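Local coordinates for fibronectin type-III domain-containing protein (Caldanaerobacter subterraneus subsp. tengcongensis, PDB 7JGT), which is of unknown function but includes this fibronectin type III-like domain, whose extreme thermal stability owes something to surface salt bridges, at residues A[21-26]-A[55-60]. The protein carries 1 engineered substitution. Residues are numbered along the deposited sequence; the frame is centred on the assembly and turned at random.
Sequences TLRLRW and EYYVTN
Over one face of the Tyr57 ring lies CG of Arg23, 4.2 Å from the ring centroid in a CH-pi contact, while Thr21 CG2 meets the ring's edge. The Arg23 guanidinium has CD of Arg25 over one face and, at its edge, near its plane, Glu55 OE1. Glu55 N sits 3.7 Å above one face of the Trp26 ring, toward the rim, with Leu24 CB at that ring's edge. Arg23, Arg25, Glu55 and Tyr57 line the solvent-facing side of an antiparallel strand pair in a fibronectin type III beta-sandwich, consistent with the surface salt bridges that contribute to this domain's thermal stability. With CG anti to the backbone N (chi1 172°) and the chain extended, Arg23 runs alongside Tyr57 until NE bonds Glu55 OE1 at 3.3 Å, on its syn side but 34° out of the carboxylate plane; NH2 adds a weak bond. Glu13 on strand 11-14 forms salt bridges with Arg23 NH1 and Arg25 NH2. Were Arg23 replaced by alanine, Glu55 OE1 would probably lose this cationic mate and one face of Tyr57 its CH-pi partner. On the inner surface Leu24 CD1 meets Val58 CG2. Hydrogen-bonded pairs Leu22-Val58 and Leu24-Tyr56 stitch the backbones, the shortest link being Leu24 N to Tyr56 O, 2.7 Å.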
ATOM      1  N   THR A  21       8.576   3.840   9.863  1.00 18.55           N
ATOM      2  CA  THR A  21       8.455   3.001   8.677  1.00 17.94           C
ATOM      3  C   THR A  21       7.366   1.964   8.890  1.00 14.95           C
ATOM      4  O   THR A  21       7.188   1.463  10.001  1.00 17.34           O
ATOM      5  CB  THR A  21       9.784   2.299   8.349  1.00 19.63           C
ATOM      6  OG1 THR A  21      10.850   3.260   8.317  1.00 19.77           O
ATOM      7  CG2 THR A  21       9.713   1.581   7.000  1.00 19.58           C
ATOM      8  N   LEU A  22       6.638   1.657   7.817  1.00 17.31           N
ATOM      9  CA  LEU A  22       5.710   0.535   7.796  1.00 12.84           C
ATOM     10  C   LEU A  22       6.005  -0.342   6.584  1.00 14.10           C
ATOM     11  O   LEU A  22       6.472   0.136   5.546  1.00 14.71           O
ATOM     12  CB  LEU A  22       4.256   1.008   7.769  1.00 12.69           C
ATOM     13  CG  LEU A  22       3.742   1.691   9.043  1.00 12.80           C
ATOM     14  CD1 LEU A  22       2.355   2.250   8.798  1.00 15.33           C
ATOM     15  CD2 LEU A  22       3.736   0.730  10.231  1.00 14.25           C
ATOM     16  N   ARG A  23       5.745  -1.635   6.735  1.00 15.03           N
ATOM     17  CA  ARG A  23       5.951  -2.608   5.669  1.00 16.61           C
ATOM     18  C   ARG A  23       4.599  -2.949   5.057  1.00 13.72           C
ATOM     19  O   ARG A  23       3.683  -3.373   5.768  1.00 20.26           O
ATOM     20  CB  ARG A  23       6.640  -3.861   6.208  1.00 22.19           C
ATOM     21  CG  ARG A  23       6.749  -5.018   5.230  1.00 26.41           C
ATOM     22  CD  ARG A  23       7.129  -6.294   5.977  1.00 28.27           C
ATOM     23  NE  ARG A  23       7.605  -7.352   5.089  1.00 37.40           N
ATOM     24  CZ  ARG A  23       7.604  -8.649   5.392  1.00 34.55           C
ATOM     25  NH1 ARG A  23       7.138  -9.067   6.567  1.00 31.41           N
ATOM     26  NH2 ARG A  23       8.069  -9.529   4.514  1.00 28.46           N
ATOM     27  N   LEU A  24       4.471  -2.723   3.756  1.00 15.30           N
ATOM     28  CA  LEU A  24       3.284  -3.069   2.989  1.00 12.89           C
ATOM     29  C   LEU A  24       3.583  -4.328   2.184  1.00 15.66           C
ATOM     30  O   LEU A  24       4.671  -4.461   1.626  1.00 14.44           O
ATOM     31  CB  LEU A  24       2.885  -1.931   2.043  1.00 15.83           C
ATOM     32  CG  LEU A  24       1.958  -0.827   2.562  1.00 13.46           C
ATOM     33  CD1 LEU A  24       2.582  -0.124   3.746  1.00 14.00           C
ATOM     34  CD2 LEU A  24       1.652   0.195   1.470  1.00 12.32           C
ATOM     35  N   ARG A  25       2.613  -5.241   2.129  1.00 19.45           N
ATOM     36  CA  ARG A  25       2.757  -6.533   1.459  1.00 20.29           C
ATOM     37  C   ARG A  25       1.445  -6.894   0.781  1.00 11.79           C
ATOM     38  O   ARG A  25       0.368  -6.561   1.281  1.00 13.58           O
ATOM     39  CB  ARG A  25       3.111  -7.656   2.443  1.00 24.11           C
ATOM     40  CG  ARG A  25       4.560  -7.766   2.806  1.00 29.29           C
ATOM     41  CD  ARG A  25       4.802  -9.093   3.513  1.00 34.84           C
ATOM     42  NE  ARG A  25       4.080  -9.178   4.778  1.00 32.05           N
ATOM     43  CZ  ARG A  25       3.807 -10.315   5.413  1.00 35.35           C
ATOM     44  NH1 ARG A  25       4.192 -11.478   4.900  1.00 36.00           N
ATOM     45  NH2 ARG A  25       3.151 -10.289   6.565  1.00 39.68           N
ATOM     46  N   TRP A  26       1.535  -7.581  -0.357  1.00 11.60           N
ATOM     47  CA  TRP A  26       0.338  -8.019  -1.064  1.00 15.24           C
ATOM     48  C   TRP A  26       0.688  -9.202  -1.958  1.00 14.93           C
ATOM     49  O   TRP A  26       1.855  -9.545  -2.157  1.00 13.62           O
ATOM     50  CB  TRP A  26      -0.292  -6.879  -1.886  1.00 13.24           C
ATOM     51  CG  TRP A  26       0.670  -6.267  -2.878  1.00 15.66           C
ATOM     52  CD1 TRP A  26       0.885  -6.664  -4.167  1.00 14.17           C
ATOM     53  CD2 TRP A  26       1.543  -5.152  -2.650  1.00 12.95           C
ATOM     54  NE1 TRP A  26       1.857  -5.876  -4.748  1.00 14.13           N
ATOM     55  CE2 TRP A  26       2.266  -4.936  -3.840  1.00 15.98           C
ATOM     56  CE3 TRP A  26       1.786  -4.322  -1.553  1.00 15.41           C
ATOM     57  CZ2 TRP A  26       3.221  -3.918  -3.966  1.00 16.67           C
ATOM     58  CZ3 TRP A  26       2.738  -3.308  -1.676  1.00 12.41           C
ATOM     59  CH2 TRP A  26       3.446  -3.124  -2.878  1.00 11.81           C
ATOM     60  N   GLU A  55       5.872  -5.915  -2.332  1.00 17.52           N
ATOM     61  CA  GLU A  55       5.955  -5.349  -1.002  1.00 18.87           C
ATOM     62  C   GLU A  55       6.683  -4.033  -1.137  1.00 19.13           C
ATOM     63  O   GLU A  55       7.468  -3.843  -2.069  1.00 19.01           O
ATOM     64  CB  GLU A  55       6.684  -6.272  -0.018  1.00 25.02           C
ATOM     65  CG  GLU A  55       8.185  -6.244  -0.148  1.00 24.39           C
ATOM     66  CD  GLU A  55       8.887  -6.911   1.025  1.00 29.91           C
ATOM     67  OE1 GLU A  55       8.198  -7.485   1.895  1.00 29.91           O
ATOM     68  OE2 GLU A  55      10.131  -6.864   1.070  1.00 28.13           O
ATOM     69  N   TYR A  56       6.423  -3.136  -0.196  1.00 16.36           N
ATOM     70  CA  TYR A  56       7.019  -1.817  -0.229  1.00 16.83           C
ATOM     71  C   TYR A  56       7.135  -1.323   1.199  1.00 16.87           C
ATOM     72  O   TYR A  56       6.254  -1.565   2.027  1.00 14.16           O
ATOM     73  CB  TYR A  56       6.185  -0.848  -1.082  1.00 14.82           C
ATOM     74  CG  TYR A  56       6.905   0.413  -1.486  1.00 18.75           C
ATOM     75  CD1 TYR A  56       7.649   0.465  -2.656  1.00 19.69           C
ATOM     76  CD2 TYR A  56       6.827   1.564  -0.711  1.00 21.95           C
ATOM     77  CE1 TYR A  56       8.305   1.620  -3.032  1.00 21.34           C
ATOM     78  CE2 TYR A  56       7.486   2.724  -1.083  1.00 20.16           C
ATOM     79  CZ  TYR A  56       8.223   2.740  -2.244  1.00 19.01           C
ATOM     80  OH  TYR A  56       8.887   3.888  -2.633  1.00 31.39           O
ATOM     81  N   TYR A  57       8.248  -0.666   1.487  1.00 16.62           N
ATOM     82  CA  TYR A  57       8.497  -0.090   2.801  1.00 21.03           C
ATOM     83  C   TYR A  57       8.261   1.406   2.696  1.00 20.87           C
ATOM     84  O   TYR A  57       9.011   2.106   2.014  1.00 15.07           O
ATOM     85  CB  TYR A  57       9.917  -0.381   3.270  1.00 19.19           C
ATOM     86  CG  TYR A  57      10.127  -1.798   3.728  1.00 21.78           C
ATOM     87  CD1 TYR A  57      10.438  -2.798   2.818  1.00 24.60           C
ATOM     88  CD2 TYR A  57      10.022  -2.136   5.075  1.00 24.49           C
ATOM     89  CE1 TYR A  57      10.640  -4.105   3.229  1.00 25.04           C
ATOM     90  CE2 TYR A  57      10.224  -3.442   5.500  1.00 28.17           C
ATOM     91  CZ  TYR A  57      10.531  -4.422   4.567  1.00 29.03           C
ATOM     92  OH  TYR A  57      10.735  -5.719   4.966  1.00 29.42           O
ATOM     93  N   VAL A  58       7.227   1.890   3.371  1.00 17.66           N
ATOM     94  CA  VAL A  58       6.912   3.313   3.382  1.00 20.83           C
ATOM     95  C   VAL A  58       7.689   3.939   4.531  1.00 21.83           C
ATOM     96  O   VAL A  58       7.377   3.702   5.697  1.00 20.39           O
ATOM     97  CB  VAL A  58       5.406   3.549   3.522  1.00 21.12           C
ATOM     98  CG1 VAL A  58       5.107   5.047   3.638  1.00 20.51           C
ATOM     99  CG2 VAL A  58       4.682   2.943   2.330  1.00 16.57           C
ATOM    100  N   THR A  59       8.708   4.730   4.199  1.00 25.45           N
ATOM    101  CA  THR A  59       9.572   5.356   5.186  1.00 27.23           C
ATOM    102  C   THR A  59       9.149   6.805   5.415  1.00 28.52           C
ATOM    103  O   THR A  59       8.264   7.347   4.735  1.00 27.29           O
ATOM    104  CB  THR A  59      11.040   5.301   4.741  1.00 31.90           C
ATOM    105  OG1 THR A  59      11.130   5.516   3.327  1.00 37.51           O
ATOM    106  CG2 THR A  59      11.666   3.955   5.088  1.00 33.84           C
ATOM    107  N   ASN A  60       9.812   7.445   6.381  1.00 29.22           N
ATOM    108  CA  ASN A  60       9.600   8.866   6.653  1.00 34.07           C
ATOM    109  C   ASN A  60       8.175   9.127   7.123  1.00 32.85           C
ATOM    110  O   ASN A  60       7.492  10.021   6.625  1.00 31.50           O
ATOM    111  CB  ASN A  60       9.947   9.728   5.427  1.00 35.39           C
ATOM    112  CG  ASN A  60      11.317  10.386   5.549  1.00 48.04           C
ATOM    113  OD1 ASN A  60      11.441  11.612   5.538  1.00 56.36           O
ATOM    114  ND2 ASN A  60      12.336   9.570   5.792  1.00 47.01           N
TER